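Local coordinates for protein pectinesterase A (Erwinia chrysanthemi, PDB 2NTP) that hydrolyses the methyl esters of pectin's galacturonate units, releasing methanol, in the first step of plant-tissue maceration by a soft-rot bacterium, at residues A[108-111]-A[112-115]; A[233-236]-A[237-240]; A[249-253]-A[254-258]; A[70-73]-A[74-77]. One frame throughout, in Å; residues are numbered along the deposited sequence.

Interaction 1 of 4, residues A[108-111]-A[112-115]; sequences DFDF and PANQ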
loop_
_atom_site.group_PDB
_atom_site.type_symbol
_atom_site.label_atom_id
_atom_site.label_comp_id
_atom_site.label_asym_id
_atom_site.label_seq_id
_atom_site.Cartn_x
_atom_site.Cartn_y
_atom_site.Cartn_z
ATOM N N ASP A 108 -0.143 -13.091 3.414
ATOM C CA ASP A 108 -0.600 -13.915 4.528
ATOM C C ASP A 108 0.494 -14.201 5.552
ATOM O O ASP A 108 0.309 -15.045 6.437
ATOM C CB ASP A 108 -1.220 -15.222 4.013
ATOM C CG ASP A 108 -2.624 -15.034 3.474
ATOM O OD1 ASP A 108 -3.242 -13.977 3.718
ATOM O OD2 ASP A 108 -3.118 -15.969 2.808
ATOM N N PHE A 109 1.626 -13.503 5.444
ATOM C CA PHE A 109 2.655 -13.603 6.475
ATOM C C PHE A 109 2.009 -13.324 7.824
ATOM O O PHE A 109 1.402 -12.265 8.043
ATOM C CB PHE A 109 3.830 -12.653 6.224
ATOM C CG PHE A 109 4.832 -12.619 7.348
ATOM C CD1 PHE A 109 5.586 -13.746 7.659
ATOM C CD2 PHE A 109 5.020 -11.456 8.094
ATOM C CE1 PHE A 109 6.513 -13.719 8.696
ATOM C CE2 PHE A 109 5.945 -11.418 9.140
ATOM C CZ PHE A 109 6.693 -12.556 9.437
ATOM N N ASP A 110 2.124 -14.298 8.720
ATOM C CA ASP A 110 1.479 -14.203 10.017
ATOM C C ASP A 110 2.360 -13.400 10.964
ATOM O O ASP A 110 3.062 -13.957 11.808
ATOM C CB ASP A 110 1.194 -15.603 10.568
ATOM C CG ASP A 110 0.180 -15.602 11.701
ATOM O OD1 ASP A 110 0.012 -14.570 12.389
ATOM O OD2 ASP A 110 -0.447 -16.666 11.913
ATOM N N PHE A 111 2.323 -12.081 10.809
ATOM C CA PHE A 111 3.100 -11.198 11.670
ATOM C C PHE A 111 2.897 -11.466 13.171
ATOM O O PHE A 111 3.878 -11.608 13.896
ATOM C CB PHE A 111 2.833 -9.730 11.326
ATOM C CG PHE A 111 3.552 -8.761 12.212
ATOM C CD1 PHE A 111 4.859 -8.383 11.935
ATOM C CD2 PHE A 111 2.917 -8.218 13.327
ATOM C CE1 PHE A 111 5.527 -7.478 12.759
ATOM C CE2 PHE A 111 3.575 -7.315 14.152
ATOM C CZ PHE A 111 4.890 -6.951 13.872
ATOM N N PRO A 112 1.633 -11.524 13.650
ATOM C CA PRO A 112 1.471 -11.754 15.094
ATOM C C PRO A 112 2.056 -13.084 15.583
ATOM O O PRO A 112 2.650 -13.124 16.659
ATOM C CB PRO A 112 -0.047 -11.730 15.287
ATOM C CG PRO A 112 -0.556 -10.892 14.133
ATOM C CD PRO A 112 0.324 -11.331 12.992
ATOM N N ALA A 113 1.892 -14.152 14.807
ATOM C CA ALA A 113 2.455 -15.450 15.193
ATOM C C ALA A 113 3.977 -15.383 15.207
ATOM O O ALA A 113 4.619 -15.955 16.090
ATOM C CB ALA A 113 1.965 -16.560 14.275
ATOM N N ASN A 114 4.547 -14.671 14.235
ATOM C CA ASN A 114 5.990 -14.444 14.195
ATOM C C ASN A 114 6.499 -13.742 15.453
ATOM O O ASN A 114 7.483 -14.171 16.048
ATOM C CB ASN A 114 6.394 -13.628 12.971
ATOM C CG ASN A 114 7.901 -13.529 12.819
ATOM O OD1 ASN A 114 8.550 -14.479 12.388
ATOM N ND2 ASN A 114 8.466 -12.379 13.177
ATOM N N GLN A 115 5.826 -12.661 15.845
ATOM C CA GLN A 115 6.225 -11.886 17.022
ATOM C C GLN A 115 6.082 -12.669 18.320
ATOM O O GLN A 115 6.833 -12.432 19.267
ATOM C CB GLN A 115 5.431 -10.578 17.107
ATOM C CG GLN A 115 5.637 -9.678 15.903
ATOM C CD GLN A 115 7.077 -9.243 15.738
ATOM O OE1 GLN A 115 7.849 -9.875 15.015
ATOM N NE2 GLN A 115 7.454 -8.169 16.421
#
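Phe111 holds CG anti to its backbone N (chi1 177°), and Gln115, one helical turn on, has chi1 of -60°, which sets its CG beside its own backbone N and over one face of the Phe111 ring. Gln115 CG stands 3.7 Å from the Phe111 ring centroid, a CH-pi contact, and a bend at chi2 turns the amide along the ring, stacked at 17° to its plane. Asp110 is the N-cap: its OD1 accepts from Ala113 N at 3.1 Å, the donor approaching from above the carboxylate plane, and the Ala113 methyl packs against the carboxylate. The first helical bonds run from Asn114 N to Asp110 O and from Gln115 N to Phe111 O, both 2.9 Å. Phe109 reaches the same turn from the loop, its CZ 3.7 Å from Asn114 CB, ring and amide planes inclined. On the helix, Asn114 ND2 donates to Gln115 OE1 at 3.2 Å, and each amide has another partner: Asn114 ND2 also bonds Ile125 O, and Gln115 NE2 bonds Asp197. The contact thus starts helix 111-116 directly after the loop that leaves strand 103-107, with the Phe111 side chain touching substrate-binding Arg195 and Pro112 resting on Tyr152.

Interaction 2 of 4, residues A[233-236]-A[237-240]; sequences SVPA and KSYG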
loop_
_atom_site.group_PDB
_atom_site.type_symbol
_atom_site.label_atom_id
_atom_site.label_comp_id
_atom_site.label_asym_id
_atom_site.label_seq_id
_atom_site.Cartn_x
_atom_site.Cartn_y
_atom_site.Cartn_z
ATOM N N SER A 233 -9.685 -2.979 20.890
ATOM C CA SER A 233 -8.427 -3.245 21.586
ATOM C C SER A 233 -7.271 -2.398 21.053
ATOM O O SER A 233 -6.220 -2.309 21.687
ATOM C CB SER A 233 -8.084 -4.737 21.543
ATOM O OG SER A 233 -9.079 -5.481 22.226
ATOM N N VAL A 234 -7.466 -1.785 19.888
ATOM C CA VAL A 234 -6.502 -0.813 19.371
ATOM C C VAL A 234 -6.596 0.450 20.243
ATOM O O VAL A 234 -7.623 1.139 20.228
ATOM C CB VAL A 234 -6.760 -0.472 17.882
ATOM C CG1 VAL A 234 -5.763 0.581 17.394
ATOM C CG2 VAL A 234 -6.670 -1.729 17.012
ATOM N N PRO A 235 -5.532 0.749 21.017
ATOM C CA PRO A 235 -5.585 1.835 21.993
ATOM C C PRO A 235 -5.760 3.226 21.391
ATOM O O PRO A 235 -5.411 3.469 20.232
ATOM C CB PRO A 235 -4.227 1.739 22.710
ATOM C CG PRO A 235 -3.747 0.336 22.438
ATOM C CD PRO A 235 -4.223 0.070 21.043
ATOM N N ALA A 236 -6.305 4.139 22.188
ATOM C CA ALA A 236 -6.323 5.539 21.800
ATOM C C ALA A 236 -4.882 6.024 21.662
ATOM O O ALA A 236 -4.000 5.589 22.409
ATOM C CB ALA A 236 -7.070 6.367 22.833
ATOM N N LYS A 237 -4.651 6.900 20.687
ATOM C CA LYS A 237 -3.342 7.538 20.470
ATOM C C LYS A 237 -2.195 6.537 20.277
ATOM O O LYS A 237 -1.100 6.716 20.820
ATOM C CB LYS A 237 -3.038 8.540 21.594
ATOM C CG LYS A 237 -4.055 9.665 21.668
ATOM C CD LYS A 237 -3.638 10.753 22.644
ATOM C CE LYS A 237 -4.723 11.815 22.767
ATOM N NZ LYS A 237 -4.979 12.550 21.490
ATOM N N SER A 238 -2.465 5.496 19.491
ATOM C CA SER A 238 -1.499 4.418 19.228
ATOM C C SER A 238 -0.948 4.442 17.803
ATOM O O SER A 238 0.044 3.771 17.514
ATOM C CB SER A 238 -2.131 3.046 19.507
ATOM O OG SER A 238 -3.272 2.838 18.694
ATOM N N TYR A 239 -1.591 5.212 16.925
ATOM C CA TYR A 239 -1.232 5.254 15.500
ATOM C C TYR A 239 -0.885 6.643 14.977
ATOM O O TYR A 239 -1.593 7.615 15.243
ATOM C CB TYR A 239 -2.359 4.661 14.650
ATOM C CG TYR A 239 -2.200 3.183 14.401
ATOM C CD1 TYR A 239 -2.618 2.242 15.347
ATOM C CD2 TYR A 239 -1.612 2.721 13.224
ATOM C CE1 TYR A 239 -2.464 0.882 15.119
ATOM C CE2 TYR A 239 -1.452 1.367 12.990
ATOM C CZ TYR A 239 -1.874 0.452 13.940
ATOM O OH TYR A 239 -1.708 -0.888 13.699
ATOM N N GLY A 240 0.210 6.728 14.229
ATOM C CA GLY A 240 0.558 7.961 13.540
ATOM C C GLY A 240 -0.060 8.009 12.157
ATOM O O GLY A 240 -0.230 6.974 11.501
#
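Val234, the first residue to touch across the turn, places CG1 against two partners, Ser238 OG at 3.6 Å and Tyr239 CE1 at 4.0 Å. The valine meets the tyrosine side chain at about a right angle in a modest apolar contact. Pro235 opens a type II beta turn that closes at Ser238. Pro235 O accepts from Ser238 OG at 2.7 Å, the hydroxyl coming in 28° from the carbonyl plane and tying the two ends of the turn together. The serine can do this because chi1 of 59° sets OG between its backbone N and carbonyl carbon, turned back into the turn, where the Pro235 ring also packs: Pro235 CD is 3.8 Å from Ser238 OG. Ala236 sits at the exposed corner, followed by Lys237, whose positive phi (56°) carries the chain round the bend and whose chain leads away from the first segment. Beyond the turn, Tyr239 OH donates to Arg193 O, its ring lies near substrate-binding Arg195, and the backbone of Tyr239 bonds to His275 and Tyr277. The turn so leads from strand 226-229 into strand 239-242, between strands 205-210 and 276-278 in one sheet of the right-handed parallel beta-helix.

Interaction 3 of 4, residues A[249-253]-A[254-258]; sequences TTFSD and GRYAD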
loop_
_atom_site.group_PDB
_atom_site.type_symbol
_atom_site.label_atom_id
_atom_site.label_comp_id
_atom_site.label_asym_id
_atom_site.label_seq_id
_atom_site.Cartn_x
_atom_site.Cartn_y
_atom_site.Cartn_z
ATOM N N THR A 249 19.445 4.520 -0.223
ATOM C CA THR A 249 19.586 4.735 -1.656
ATOM C C THR A 249 21.072 4.787 -2.002
ATOM O O THR A 249 21.859 5.345 -1.245
ATOM C CB THR A 249 18.889 6.053 -2.073
ATOM O OG1 THR A 249 17.495 5.990 -1.719
ATOM C CG2 THR A 249 19.007 6.307 -3.574
ATOM N N THR A 250 21.445 4.180 -3.128
ATOM C CA THR A 250 22.834 4.229 -3.600
ATOM C C THR A 250 23.108 5.529 -4.355
ATOM O O THR A 250 22.469 5.820 -5.381
ATOM C CB THR A 250 23.204 2.997 -4.465
ATOM O OG1 THR A 250 23.157 1.812 -3.654
ATOM C CG2 THR A 250 24.617 3.138 -5.047
ATOM N N PHE A 251 24.046 6.304 -3.816
ATOM C CA PHE A 251 24.534 7.536 -4.423
ATOM C C PHE A 251 25.992 7.347 -4.800
ATOM O O PHE A 251 26.599 6.325 -4.452
ATOM C CB PHE A 251 24.399 8.704 -3.445
ATOM C CG PHE A 251 22.985 8.989 -3.047
ATOM C CD1 PHE A 251 22.124 9.645 -3.918
ATOM C CD2 PHE A 251 22.512 8.597 -1.800
ATOM C CE1 PHE A 251 20.805 9.905 -3.553
ATOM C CE2 PHE A 251 21.200 8.856 -1.422
ATOM C CZ PHE A 251 20.345 9.511 -2.301
ATOM N N SER A 252 26.546 8.333 -5.501
ATOM C CA SER A 252 27.956 8.326 -5.872
ATOM C C SER A 252 28.879 8.263 -4.649
ATOM O O SER A 252 29.953 7.663 -4.726
ATOM C CB SER A 252 28.281 9.543 -6.738
ATOM O OG SER A 252 27.966 10.746 -6.062
ATOM N N ASP A 253 28.444 8.852 -3.533
ATOM C CA ASP A 253 29.245 8.891 -2.299
ATOM C C ASP A 253 28.759 7.906 -1.225
ATOM O O ASP A 253 29.000 8.092 -0.036
ATOM C CB ASP A 253 29.333 10.320 -1.743
ATOM C CG ASP A 253 28.005 10.831 -1.212
ATOM O OD1 ASP A 253 26.953 10.411 -1.750
ATOM O OD2 ASP A 253 28.028 11.650 -0.274
ATOM N N GLY A 254 28.073 6.852 -1.657
ATOM C CA GLY A 254 27.704 5.773 -0.755
ATOM C C GLY A 254 26.221 5.467 -0.710
ATOM O O GLY A 254 25.418 6.053 -1.444
ATOM N N ARG A 255 25.863 4.541 0.172
ATOM C CA ARG A 255 24.485 4.096 0.305
ATOM C C ARG A 255 23.923 4.511 1.669
ATOM O O ARG A 255 24.400 4.051 2.715
ATOM C CB ARG A 255 24.426 2.583 0.113
ATOM C CG ARG A 255 23.040 2.032 0.081
ATOM C CD ARG A 255 23.027 0.612 -0.423
ATOM N NE ARG A 255 21.712 0.016 -0.223
ATOM C CZ ARG A 255 20.663 0.211 -1.016
ATOM N NH1 ARG A 255 20.753 0.990 -2.091
ATOM N NH2 ARG A 255 19.511 -0.380 -0.730
ATOM N N TYR A 256 22.909 5.373 1.646
ATOM C CA TYR A 256 22.362 5.973 2.868
ATOM C C TYR A 256 20.970 6.564 2.629
ATOM O O TYR A 256 20.483 6.570 1.498
ATOM C CB TYR A 256 23.320 7.049 3.407
ATOM C CG TYR A 256 23.724 8.095 2.387
ATOM C CD1 TYR A 256 22.974 9.260 2.224
ATOM C CD2 TYR A 256 24.864 7.929 1.592
ATOM C CE1 TYR A 256 23.331 10.228 1.295
ATOM C CE2 TYR A 256 25.233 8.897 0.653
ATOM C CZ TYR A 256 24.460 10.043 0.511
ATOM O OH TYR A 256 24.805 10.999 -0.409
ATOM N N ALA A 257 20.340 7.057 3.697
ATOM C CA ALA A 257 18.992 7.623 3.617
ATOM C C ALA A 257 18.930 8.830 2.674
ATOM O O ALA A 257 19.687 9.793 2.825
ATOM C CB ALA A 257 18.488 7.997 5.010
ATOM N N ASP A 258 18.026 8.763 1.699
ATOM C CA ASP A 258 17.910 9.789 0.662
ATOM C C ASP A 258 17.485 11.131 1.273
ATOM O O ASP A 258 16.373 11.249 1.766
ATOM C CB ASP A 258 16.903 9.329 -0.401
ATOM C CG ASP A 258 16.804 10.284 -1.593
ATOM O OD1 ASP A 258 17.410 11.375 -1.571
ATOM O OD2 ASP A 258 16.108 9.924 -2.568
HETATM O O HOH W 1 15.094 7.415 -2.543
#
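Thr249 and Tyr256 form an antiparallel hydrogen-bonded pair, with Thr249 N donating to Tyr256 O at 2.9 Å and Tyr256 N to Thr249 O at 3.1 Å. Phe251 and Gly254 make the next such pair around a type I turn; Gly254 has a positive phi, where a CB would run into the Asp253 carbonyl. Among side-chain hydrogen bonds, Tyr256 OH donates to Asp253 OD1 at 2.6 Å on its syn lone pair, the carboxylate standing 85° to the ring. On the other face of the hairpin, the extended Arg255 brings NH1 to 3.0 Å from Thr250 OG1, which meets the guanidinium near its edge. Aromatic packing joins Phe251 to Tyr256: Phe251 CD2 lies over one face of the tyrosine, 3.4 Å from Tyr256 CZ, with the two planes inclined at 34°. Tyr256 has chi1 of 52°, swinging its ring against the Phe251 ring and its hydroxyl to Asp253. Asp258 OD1 comes to the edge of the phenylalanine, 3.6 Å from Phe251 CZ, and also accepts from Asn260 N. Through water, Thr249 OG1, which also bonds Pro247 O, and Asp258 OD2 each accept a hydrogen from one bridging molecule. This is a short surface beta hairpin, strands 248-251 and 256-257, beside the saccharide-binding cleft: Arg255 touches the bound methyl galacturonate, and its neighbour Thr248 binds substrate.

Interaction 4 of 4, residues A[70-73]-A[74-77]; sequences ATAA and GTLK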
loop_
_atom_site.group_PDB
_atom_site.type_symbol
_atom_site.label_atom_id
_atom_site.label_comp_id
_atom_site.label_asym_id
_atom_site.label_seq_id
_atom_site.Cartn_x
_atom_site.Cartn_y
_atom_site.Cartn_z
ATOM N N ALA A 70 1.952 -15.946 1.342
ATOM C CA ALA A 70 2.672 -15.560 2.552
ATOM C C ALA A 70 4.167 -15.428 2.288
ATOM O O ALA A 70 4.859 -16.427 2.047
ATOM C CB ALA A 70 2.407 -16.560 3.674
ATOM N N THR A 71 4.667 -14.192 2.320
ATOM C CA THR A 71 6.089 -13.927 2.092
ATOM C C THR A 71 6.525 -12.688 2.866
ATOM O O THR A 71 5.985 -11.602 2.644
ATOM C CB THR A 71 6.406 -13.694 0.580
ATOM O OG1 THR A 71 5.605 -14.564 -0.239
ATOM C CG2 THR A 71 7.892 -13.913 0.280
ATOM N N ALA A 72 7.487 -12.847 3.776
ATOM C CA ALA A 72 8.096 -11.685 4.434
ATOM C C ALA A 72 9.413 -11.330 3.760
ATOM O O ALA A 72 9.988 -12.156 3.039
ATOM C CB ALA A 72 8.314 -11.951 5.921
ATOM N N ALA A 73 9.890 -10.108 4.000
ATOM C CA ALA A 73 11.207 -9.685 3.522
ATOM C C ALA A 73 12.293 -10.653 3.982
ATOM O O ALA A 73 13.233 -10.926 3.241
ATOM C CB ALA A 73 11.523 -8.274 3.994
ATOM N N GLY A 74 12.139 -11.174 5.199
ATOM C CA GLY A 74 13.121 -12.079 5.797
ATOM C C GLY A 74 12.935 -13.546 5.449
ATOM O O GLY A 74 13.734 -14.390 5.879
ATOM N N THR A 75 11.884 -13.859 4.689
ATOM C CA THR A 75 11.680 -15.217 4.175
ATOM C C THR A 75 12.836 -15.542 3.233
ATOM O O THR A 75 13.225 -14.712 2.410
ATOM C CB THR A 75 10.328 -15.365 3.435
ATOM O OG1 THR A 75 9.254 -15.009 4.314
ATOM C CG2 THR A 75 10.106 -16.800 2.949
ATOM N N LEU A 76 13.390 -16.743 3.372
ATOM C CA LEU A 76 14.552 -17.136 2.574
ATOM C C LEU A 76 14.172 -17.857 1.281
ATOM O O LEU A 76 13.242 -18.664 1.254
ATOM C CB LEU A 76 15.517 -17.990 3.410
ATOM C CG LEU A 76 16.096 -17.353 4.681
ATOM C CD1 LEU A 76 16.937 -18.367 5.452
ATOM C CD2 LEU A 76 16.914 -16.105 4.372
ATOM N N LYS A 77 14.897 -17.537 0.211
ATOM C CA LYS A 77 14.767 -18.230 -1.072
ATOM C C LYS A 77 15.554 -19.538 -1.042
ATOM O O LYS A 77 16.085 -19.930 0.004
ATOM C CB LYS A 77 15.301 -17.362 -2.214
ATOM C CG LYS A 77 14.602 -16.041 -2.421
ATOM C CD LYS A 77 15.180 -15.356 -3.641
ATOM C CE LYS A 77 14.924 -13.871 -3.619
ATOM N NZ LYS A 77 15.531 -13.210 -4.808
#
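Ala72 and Thr75 are the ends of a type I beta turn, closed by a 3.0 Å hydrogen bond from Thr75 N to Ala72 O that meets the oxygen from above the carbonyl plane, 70° out of it. The Thr75 side chain adds a second tie in the reverse direction: its OG1 accepts from Ala72 N at 2.8 Å, with an N-H...O angle of 149°. With chi1 at -57°, OG1 lies beside the threonine's own backbone N and faces back across the turn, leaving CG2 on the side of its carbonyl carbon. Thr75 OG1 also stands 3.6 Å from Ala72 CB. More loosely, Thr71 CG2 approaches Thr75 CB at 4.2 Å. Ala73, at the corner, directs its methyl onto substrate-binding Gln129, and its backbone bonds to both Gln129 and Gly84. Outside the turn, Thr71 O accepts from Asn107 ND2. Chemically, Ala72 is gripped through both polar backbone atoms by a single residue, N by the hydroxyl and O by the amide of Thr75; this double link satisfies a buried peptide N-H and would favour this rotation of Thr75, in a turn whose Ala73 packs beside substrate-binding Gln129.

Interactions 1 and 4 are neighbours, their centres about 12 Å apart: both follow adjacent strands of one parallel sheet of the beta-helix, 65-69 and 103-107, and they meet where Phe109 packs on Ala72 and Ala70. Interaction 4 is buried and relies on backbone and hydroxyl bonds, whereas interaction 1, partly buried, adds a helix cap and ring-amide packing. Interaction 3 is a surface hairpin, about 20 Å from interaction 1 at the nearest atoms, and the one in which paired strands, aromatic rings and a water share the work. Interaction 2, also partly buried, leads into a strand of another parallel sheet, and its side-chain chemistry reduces to one serine bond and valine packing.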